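Local coordinates for protein arginase (RocF) (Helicobacter pylori, PDB 4G3H) that probably hydrolyses L-arginine to L-ornithine and urea with the help of two manganese ions bound in each subunit, at residues E7-A12 / C47-E52; K106-G111 / A225-Y230; D236-K241 / L254-L259. All coordinates share one frame; numbering follows the deposited sequence.

Contact 1 (E7-A12 / C47-E52)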
loop_
_atom_site.group_PDB
_atom_site.type_symbol
_atom_site.label_atom_id
_atom_site.label_comp_id
_atom_site.label_asym_id
_atom_site.label_seq_id
_atom_site.Cartn_x
_atom_site.Cartn_y
_atom_site.Cartn_z
ATOM N N GLU A 7 -8.096 1.906 -11.165
ATOM C CA GLU A 7 -9.402 2.504 -11.386
ATOM C C GLU A 7 -10.441 1.390 -11.391
ATOM O O GLU A 7 -10.234 0.341 -12.012
ATOM C CB GLU A 7 -9.422 3.261 -12.722
ATOM C CG GLU A 7 -10.748 3.944 -13.029
ATOM C CD GLU A 7 -10.729 4.714 -14.337
ATOM O OE1 GLU A 7 -11.812 5.156 -14.778
ATOM O OE2 GLU A 7 -9.637 4.880 -14.925
ATOM N N ALA A 8 -11.552 1.612 -10.696
ATOM C CA ALA A 8 -12.601 0.603 -10.629
ATOM C C ALA A 8 -13.216 0.351 -11.998
ATOM O O ALA A 8 -13.591 1.288 -12.705
ATOM C CB ALA A 8 -13.693 1.030 -9.641
ATOM N N GLU A 9 -13.315 -0.916 -12.379
ATOM C CA GLU A 9 -13.921 -1.244 -13.661
ATOM C C GLU A 9 -15.350 -0.698 -13.705
ATOM O O GLU A 9 -15.815 -0.256 -14.757
ATOM C CB GLU A 9 -13.944 -2.760 -13.885
ATOM C CG GLU A 9 -14.683 -3.172 -15.151
ATOM C CD GLU A 9 -14.697 -4.675 -15.370
ATOM O OE1 GLU A 9 -15.148 -5.413 -14.467
ATOM O OE2 GLU A 9 -14.260 -5.120 -16.453
ATOM N N LEU A 10 -16.033 -0.718 -12.557
ATOM C CA LEU A 10 -17.412 -0.236 -12.464
ATOM C C LEU A 10 -17.607 0.870 -11.426
ATOM O O LEU A 10 -17.127 0.764 -10.298
ATOM C CB LEU A 10 -18.360 -1.396 -12.119
ATOM C CG LEU A 10 -18.407 -2.660 -12.991
ATOM C CD1 LEU A 10 -19.340 -3.664 -12.339
ATOM C CD2 LEU A 10 -18.876 -2.340 -14.394
ATOM N N GLY A 11 -18.314 1.930 -11.815
ATOM C CA GLY A 11 -18.600 3.031 -10.907
ATOM C C GLY A 11 -17.441 3.846 -10.367
ATOM O O GLY A 11 -17.517 4.388 -9.257
ATOM N N ALA A 12 -16.372 3.965 -11.145
ATOM C CA ALA A 12 -15.206 4.715 -10.693
ATOM C C ALA A 12 -15.526 6.171 -10.380
ATOM O O ALA A 12 -14.953 6.759 -9.461
ATOM C CB ALA A 12 -14.091 4.639 -11.744
ATOM N N CYS A 47 -3.001 2.195 -16.773
ATOM C CA CYS A 47 -4.247 2.142 -16.022
ATOM C C CYS A 47 -4.559 0.673 -15.789
ATOM O O CYS A 47 -4.494 -0.132 -16.719
ATOM C CB CYS A 47 -5.401 2.777 -16.807
ATOM S SG CYS A 47 -6.985 2.759 -15.900
ATOM N N VAL A 48 -4.883 0.328 -14.545
ATOM C CA VAL A 48 -5.210 -1.046 -14.187
ATOM C C VAL A 48 -6.577 -1.047 -13.512
ATOM O O VAL A 48 -6.799 -0.315 -12.547
ATOM C CB VAL A 48 -4.153 -1.645 -13.225
ATOM C CG1 VAL A 48 -4.590 -3.035 -12.760
ATOM C CG2 VAL A 48 -2.808 -1.731 -13.930
ATOM N N LEU A 49 -7.493 -1.854 -14.041
ATOM C CA LEU A 49 -8.841 -1.942 -13.502
ATOM C C LEU A 49 -8.930 -2.929 -12.346
ATOM O O LEU A 49 -8.238 -3.950 -12.324
ATOM C CB LEU A 49 -9.826 -2.350 -14.600
ATOM C CG LEU A 49 -9.864 -1.450 -15.841
ATOM C CD1 LEU A 49 -10.951 -1.941 -16.781
ATOM C CD2 LEU A 49 -10.122 0.004 -15.434
ATOM N N TYR A 50 -9.784 -2.617 -11.380
ATOM C CA TYR A 50 -9.960 -3.487 -10.229
ATOM C C TYR A 50 -11.432 -3.647 -9.890
ATOM O O TYR A 50 -12.281 -2.892 -10.363
ATOM C CB TYR A 50 -9.191 -2.936 -9.018
ATOM C CG TYR A 50 -9.766 -1.672 -8.400
ATOM C CD1 TYR A 50 -10.750 -1.743 -7.413
ATOM C CD2 TYR A 50 -9.320 -0.409 -8.798
ATOM C CE1 TYR A 50 -11.281 -0.583 -6.828
ATOM C CE2 TYR A 50 -9.846 0.764 -8.221
ATOM C CZ TYR A 50 -10.822 0.663 -7.237
ATOM O OH TYR A 50 -11.333 1.796 -6.637
ATOM N N LYS A 51 -11.719 -4.646 -9.067
ATOM C CA LYS A 51 -13.072 -4.941 -8.636
ATOM C C LYS A 51 -13.071 -4.866 -7.115
ATOM O O LYS A 51 -12.197 -5.431 -6.463
ATOM C CB LYS A 51 -13.467 -6.345 -9.085
ATOM C CG LYS A 51 -14.949 -6.627 -9.002
ATOM C CD LYS A 51 -15.251 -8.036 -9.465
ATOM C CE LYS A 51 -16.684 -8.152 -9.926
ATOM N NZ LYS A 51 -16.919 -7.272 -11.103
ATOM N N GLU A 52 -14.041 -4.159 -6.552
ATOM C CA GLU A 52 -14.124 -4.021 -5.102
ATOM C C GLU A 52 -14.541 -5.336 -4.446
ATOM O O GLU A 52 -15.434 -6.026 -4.929
ATOM C CB GLU A 52 -15.134 -2.938 -4.735
ATOM C CG GLU A 52 -15.320 -2.774 -3.238
ATOM C CD GLU A 52 -16.467 -1.848 -2.885
ATOM O OE1 GLU A 52 -16.669 -1.595 -1.679
ATOM O OE2 GLU A 52 -17.167 -1.379 -3.806
HETATM O O HOH W 1 -15.898 -4.831 -11.725
HETATM O O HOH W 2 -15.164 -2.646 -10.470
#
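At one border of the parallel sheet in this arginase fold, the first two strands of that sheet in chain order, 2-8 and 44-50, run side by side with helix 16-30 in the connection between them, a beta-alpha-beta unit. The ladder alternates along residues 7-9. Glu7 N donates to Val48 O at 2.9 Å, in the plane of that carbonyl. Tyr50 N then reaches Glu7 O at 3.1 Å, coming from above the carbonyl plane by 38° and so off the lone pair. Beyond the end of strand 2-8, Glu9 N continues the ladder with a nearly straight bond of 3.0 Å to Tyr50 O.

Tyr50 is the main side chain of the contact. Its CG takes the crowded position between backbone N and carbonyl carbon (chi1 71°), which folds the ring back over the neighbouring strand. Ala8 lies over one ring face: its CB makes a CH-pi contact, 4.2 Å from the ring centroid and 26° off the normal, while its CA sits over the rim. The polar end is fixed by Asp18 of helix 16-30, whose carboxylate bonds Tyr50 OH through OD1 and Ala8 N through OD2, so one acidic group ties the ring to the backbone it covers.

Glu7 and Leu49 share a sheet face. Glu7 extends with CG anti to its backbone N, and its OE2 comes 3.5 Å from Cys47 SG; the same oxygen has a long, weak ion pair with Arg25.

Past the strands, opposite charges approach without forming a salt bridge, Glu9 OE1 standing 4.2 Å from Lys51 NZ. Water 1 spans this gap, donating to Glu9 OE1 at 2.9 Å and accepting from Lys51 NZ.

Contact 2 (K106-G111 / A225-Y230)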
loop_
_atom_site.group_PDB
_atom_site.type_symbol
_atom_site.label_atom_id
_atom_site.label_comp_id
_atom_site.label_asym_id
_atom_site.label_seq_id
_atom_site.Cartn_x
_atom_site.Cartn_y
_atom_site.Cartn_z
ATOM N N LYS A 106 8.708 -15.205 -6.636
ATOM C CA LYS A 106 8.375 -16.431 -5.914
ATOM C C LYS A 106 9.443 -17.068 -5.034
ATOM O O LYS A 106 9.112 -17.700 -4.033
ATOM C CB LYS A 106 7.832 -17.476 -6.894
ATOM C CG LYS A 106 8.618 -17.607 -8.185
ATOM C CD LYS A 106 7.884 -18.511 -9.162
ATOM C CE LYS A 106 8.575 -18.553 -10.514
ATOM N NZ LYS A 106 9.955 -19.098 -10.422
ATOM N N ASP A 107 10.712 -16.906 -5.386
ATOM C CA ASP A 107 11.783 -17.499 -4.589
ATOM C C ASP A 107 12.544 -16.476 -3.751
ATOM O O ASP A 107 13.695 -16.702 -3.383
ATOM C CB ASP A 107 12.767 -18.237 -5.496
ATOM C CG ASP A 107 13.389 -17.329 -6.538
ATOM O OD1 ASP A 107 14.265 -17.804 -7.291
ATOM O OD2 ASP A 107 13.002 -16.142 -6.605
ATOM N N LYS A 108 11.900 -15.357 -3.443
ATOM C CA LYS A 108 12.541 -14.314 -2.655
ATOM C C LYS A 108 11.826 -14.074 -1.334
ATOM O O LYS A 108 10.608 -14.217 -1.246
ATOM C CB LYS A 108 12.574 -13.005 -3.450
ATOM C CG LYS A 108 13.344 -13.081 -4.753
ATOM C CD LYS A 108 14.816 -13.363 -4.503
ATOM C CE LYS A 108 15.589 -13.473 -5.806
ATOM N NZ LYS A 108 17.032 -13.752 -5.563
ATOM N N LYS A 109 12.591 -13.724 -0.306
ATOM C CA LYS A 109 12.017 -13.414 0.998
ATOM C C LYS A 109 11.649 -11.932 0.898
ATOM O O LYS A 109 12.499 -11.091 0.594
ATOM C CB LYS A 109 13.040 -13.642 2.115
ATOM C CG LYS A 109 12.478 -13.396 3.509
ATOM C CD LYS A 109 13.487 -13.741 4.595
ATOM C CE LYS A 109 12.952 -13.415 5.989
ATOM N NZ LYS A 109 11.740 -14.200 6.352
ATOM N N ILE A 110 10.383 -11.618 1.150
ATOM C CA ILE A 110 9.898 -10.251 1.023
ATOM C C ILE A 110 9.591 -9.532 2.325
ATOM O O ILE A 110 8.947 -10.081 3.218
ATOM C CB ILE A 110 8.624 -10.220 0.145
ATOM C CG1 ILE A 110 8.928 -10.836 -1.221
ATOM C CG2 ILE A 110 8.117 -8.791 -0.016
ATOM C CD1 ILE A 110 7.695 -11.128 -2.052
ATOM N N GLY A 111 10.060 -8.291 2.418
ATOM C CA GLY A 111 9.803 -7.483 3.593
ATOM C C GLY A 111 8.763 -6.447 3.213
ATOM O O GLY A 111 8.688 -6.048 2.047
ATOM N N ALA A 225 17.319 -9.971 6.813
ATOM C CA ALA A 225 17.356 -11.184 6.004
ATOM C C ALA A 225 16.528 -11.196 4.714
ATOM O O ALA A 225 16.693 -12.101 3.892
ATOM C CB ALA A 225 16.967 -12.380 6.870
ATOM N N VAL A 226 15.650 -10.214 4.521
ATOM C CA VAL A 226 14.814 -10.199 3.314
ATOM C C VAL A 226 15.606 -9.838 2.067
ATOM O O VAL A 226 16.593 -9.111 2.145
ATOM C CB VAL A 226 13.613 -9.216 3.446
ATOM C CG1 VAL A 226 12.848 -9.502 4.738
ATOM C CG2 VAL A 226 14.102 -7.773 3.397
ATOM N N ASP A 227 15.159 -10.343 0.920
ATOM C CA ASP A 227 15.827 -10.086 -0.354
ATOM C C ASP A 227 15.296 -8.844 -1.048
ATOM O O ASP A 227 16.044 -8.138 -1.720
ATOM C CB ASP A 227 15.659 -11.280 -1.297
ATOM C CG ASP A 227 16.236 -12.557 -0.729
ATOM O OD1 ASP A 227 17.448 -12.564 -0.417
ATOM O OD2 ASP A 227 15.477 -13.545 -0.599
ATOM N N ILE A 228 13.997 -8.597 -0.917
ATOM C CA ILE A 228 13.395 -7.429 -1.542
ATOM C C ILE A 228 12.315 -6.840 -0.650
ATOM O O ILE A 228 11.710 -7.536 0.164
ATOM C CB ILE A 228 12.796 -7.754 -2.925
ATOM C CG1 ILE A 228 11.727 -8.828 -2.789
ATOM C CG2 ILE A 228 13.900 -8.179 -3.887
ATOM C CD1 ILE A 228 11.017 -9.109 -4.082
ATOM N N ILE A 229 12.073 -5.549 -0.826
ATOM C CA ILE A 229 11.121 -4.840 -0.001
ATOM C C ILE A 229 10.018 -4.149 -0.793
ATOM O O ILE A 229 10.242 -3.643 -1.897
ATOM C CB ILE A 229 11.877 -3.807 0.857
ATOM C CG1 ILE A 229 12.947 -4.525 1.685
ATOM C CG2 ILE A 229 10.918 -3.055 1.764
ATOM C CD1 ILE A 229 13.828 -3.593 2.503
ATOM N N TYR A 230 8.822 -4.154 -0.210
ATOM C CA TYR A 230 7.643 -3.522 -0.790
ATOM C C TYR A 230 7.186 -2.445 0.201
ATOM O O TYR A 230 6.961 -2.741 1.380
ATOM C CB TYR A 230 6.532 -4.569 -0.969
ATOM C CG TYR A 230 5.235 -4.042 -1.555
ATOM C CD1 TYR A 230 5.019 -4.023 -2.937
ATOM C CD2 TYR A 230 4.218 -3.562 -0.723
ATOM C CE1 TYR A 230 3.815 -3.538 -3.477
ATOM C CE2 TYR A 230 3.017 -3.073 -1.249
ATOM C CZ TYR A 230 2.822 -3.063 -2.624
ATOM O OH TYR A 230 1.637 -2.574 -3.132
#
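Where strands 110-115 and 228-234 enter the parallel sheet side by side, the long side chain of Lys109 crosses Val226 at about a right angle. Its CB lies 3.6 Å from Asp227 OD2, and its CG comes 4.1 Å from Val226 CG1. Next, CD passes 3.7 Å from Ala225 O, and CE brushes both Ala225 CB and Val226 CG1. A bend at chi4 (63°) then turns NZ away to a salt bridge with Asp175.

The backbone of Lys109 is gripped as well. Its N-H points almost straight (178°) at Asp227 OD2, 2.9 Å away, on the anti lone pair of that oxygen. Lys109 O accepts twice, from Asp227 N at 2.8 Å and from Ile228 N at 3.3 Å. From here regular parallel pairing takes over: Gly111 N bonds Ile228 O, and Tyr230 N bonds Gly111 O. Ile110 and Ile228 lie alongside each other, CG1 to CG1 at 3.8 Å, and both touch Phe101 of helix 94-104.

Asp227 thus meets a neutral amide directly, whereas Lys108 NZ stays 5.2 Å from its OD2; hydrogen bonding to the backbone, with at most a longer-range charge effect, probably fixes the carboxylate.

Contact 3 (D236-K241 / L254-L259). With MN (manganese (II) ion), chain F.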
loop_
_atom_site.group_PDB
_atom_site.type_symbol
_atom_site.label_atom_id
_atom_site.label_comp_id
_atom_site.label_asym_id
_atom_site.label_seq_id
_atom_site.Cartn_x
_atom_site.Cartn_y
_atom_site.Cartn_z
ATOM N N ASP A 236 -3.432 8.247 5.491
ATOM C CA ASP A 236 -4.055 8.518 6.777
ATOM C C ASP A 236 -3.080 8.324 7.942
ATOM O O ASP A 236 -3.471 8.412 9.107
ATOM C CB ASP A 236 -5.322 7.671 6.984
ATOM C CG ASP A 236 -5.046 6.180 7.043
ATOM O OD1 ASP A 236 -3.905 5.769 7.342
ATOM O OD2 ASP A 236 -5.997 5.412 6.806
ATOM N N ILE A 237 -1.810 8.062 7.631
ATOM C CA ILE A 237 -0.823 7.915 8.690
ATOM C C ILE A 237 -0.617 9.323 9.240
ATOM O O ILE A 237 -0.238 9.511 10.399
ATOM C CB ILE A 237 0.516 7.343 8.169
ATOM C CG1 ILE A 237 1.507 7.213 9.335
ATOM C CG2 ILE A 237 1.076 8.222 7.076
ATOM C CD1 ILE A 237 2.811 6.504 8.986
ATOM N N MET A 238 -0.875 10.319 8.398
ATOM C CA MET A 238 -0.753 11.709 8.826
ATOM C C MET A 238 -1.946 12.032 9.724
ATOM O O MET A 238 -3.032 11.482 9.543
ATOM C CB MET A 238 -0.749 12.658 7.624
ATOM C CG MET A 238 0.546 12.661 6.832
ATOM S SD MET A 238 0.534 13.900 5.522
ATOM C CE MET A 238 -0.322 12.990 4.245
ATOM N N ASP A 239 -1.739 12.918 10.692
ATOM C CA ASP A 239 -2.800 13.293 11.615
ATOM C C ASP A 239 -4.109 13.658 10.910
ATOM O O ASP A 239 -4.116 14.434 9.957
ATOM C CB ASP A 239 -2.356 14.474 12.470
ATOM C CG ASP A 239 -3.333 14.773 13.585
ATOM O OD1 ASP A 239 -3.323 14.031 14.590
ATOM O OD2 ASP A 239 -4.120 15.733 13.448
ATOM N N GLY A 240 -5.215 13.115 11.414
ATOM C CA GLY A 240 -6.523 13.377 10.836
ATOM C C GLY A 240 -6.954 14.833 10.798
ATOM O O GLY A 240 -7.765 15.212 9.954
ATOM N N LYS A 241 -6.430 15.647 11.712
ATOM C CA LYS A 241 -6.768 17.068 11.754
ATOM C C LYS A 241 -5.957 17.842 10.719
ATOM O O LYS A 241 -6.445 18.806 10.128
ATOM C CB LYS A 241 -6.470 17.660 13.137
ATOM C CG LYS A 241 -7.333 17.145 14.271
ATOM C CD LYS A 241 -8.795 17.497 14.061
ATOM C CE LYS A 241 -9.514 17.608 15.393
ATOM N NZ LYS A 241 -9.199 16.454 16.281
ATOM N N LEU A 254 1.017 11.563 12.314
ATOM C CA LEU A 254 2.241 12.280 11.999
ATOM C C LEU A 254 1.928 13.593 11.308
ATOM O O LEU A 254 0.852 13.768 10.737
ATOM C CB LEU A 254 3.129 11.454 11.065
ATOM C CG LEU A 254 3.762 10.176 11.602
ATOM C CD1 LEU A 254 4.514 9.503 10.460
ATOM C CD2 LEU A 254 4.704 10.494 12.763
ATOM N N SER A 255 2.885 14.508 11.370
ATOM C CA SER A 255 2.763 15.796 10.709
ATOM C C SER A 255 3.270 15.547 9.294
ATOM O O SER A 255 3.928 14.542 9.033
ATOM C CB SER A 255 3.666 16.821 11.373
ATOM O OG SER A 255 5.029 16.513 11.117
ATOM N N PHE A 256 2.972 16.462 8.384
ATOM C CA PHE A 256 3.420 16.340 7.006
ATOM C C PHE A 256 4.951 16.220 6.941
ATOM O O PHE A 256 5.484 15.377 6.216
ATOM C CB PHE A 256 2.935 17.558 6.216
ATOM C CG PHE A 256 3.452 17.626 4.807
ATOM C CD1 PHE A 256 3.267 16.567 3.928
ATOM C CD2 PHE A 256 4.095 18.774 4.350
ATOM C CE1 PHE A 256 3.712 16.649 2.612
ATOM C CE2 PHE A 256 4.544 18.871 3.037
ATOM C CZ PHE A 256 4.353 17.807 2.162
ATOM N N ASP A 257 5.657 17.051 7.707
ATOM C CA ASP A 257 7.126 17.024 7.713
ATOM C C ASP A 257 7.703 15.757 8.341
ATOM O O ASP A 257 8.761 15.271 7.923
ATOM C CB ASP A 257 7.682 18.252 8.437
ATOM C CG ASP A 257 7.544 19.518 7.616
ATOM O OD1 ASP A 257 8.042 19.538 6.471
ATOM O OD2 ASP A 257 6.945 20.492 8.111
ATOM N N GLU A 258 7.016 15.227 9.346
ATOM C CA GLU A 258 7.469 14.004 9.983
ATOM C C GLU A 258 7.422 12.864 8.961
ATOM O O GLU A 258 8.379 12.094 8.843
ATOM C CB GLU A 258 6.596 13.690 11.204
ATOM C CG GLU A 258 7.059 14.410 12.462
ATOM C CD GLU A 258 6.029 14.398 13.582
ATOM O OE1 GLU A 258 6.395 14.773 14.716
ATOM O OE2 GLU A 258 4.862 14.024 13.332
ATOM N N LEU A 259 6.317 12.767 8.217
ATOM C CA LEU A 259 6.166 11.726 7.195
ATOM C C LEU A 259 7.260 11.869 6.143
ATOM O O LEU A 259 7.880 10.882 5.749
ATOM C CB LEU A 259 4.781 11.801 6.520
ATOM C CG LEU A 259 4.559 10.869 5.309
ATOM C CD1 LEU A 259 4.806 9.423 5.709
ATOM C CD2 LEU A 259 3.159 11.017 4.778
HETATM MN MN MN F . -5.521 3.362 6.800
#
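Ile237 and Met238 press into a close apolar seam against Leu254 and Leu259, while on the polar side short turns and a helix cap replace side-chain packing. In the seam, Ile237 and Leu254 lie side by side, CD1 to CD1 at 3.8 Å. Met238 crosses Leu259 at about a right angle, its CG 3.7 Å from Leu259 CD2. With chi2 extended (-175°), Met238 SD reaches the edge of the Phe256 ring near its plane, 4.1 Å from Phe256 CD1, a Met-aromatic contact. Two backbone bonds lock the seam, both on carbonyl lone pairs: Leu254 N to Ile237 O at 3.1 Å, and Asp239 N to Leu254 O at 2.7 Å.

The looser side is more open to solvent. Asp239 OD2 closes an Asx turn onto Lys241 N, whose side chain is exposed. Ser255 and Glu258 form a capping box at the start of helix 256-269: Glu258 N donates to Ser255 OG at 3.0 Å, and Ser255 N to Glu258 OE2 at 2.8 Å; Glu258 OE1 also pairs with Arg209.

At the far end Asp236 OD2 binds manganese at 2.1 Å, with Asp116, His118 and Asp234 completing the protein ligands of this arginase metal site.

In the fold
The three contacts follow one another along the chain without overlap, and each pair of centres is 28 Å apart. Contacts 1 and 2 belong to the same eight-stranded parallel sheet: the first pairs one outermost strand, 44-50, with 2-8, the second pairs the interior strands 110-115 and 228-234. Nearest atoms of these two are still about 11 Å apart. Strand 228-234 connects contact 2 to contact 3, since it starts in the one and leads into the metal-binding loop of the other, before helix 256-269. Contact 1 lies away from the metals, at the border of an alpha/beta scaffold that carries its manganese site on residues at or just after the ends of interior strands.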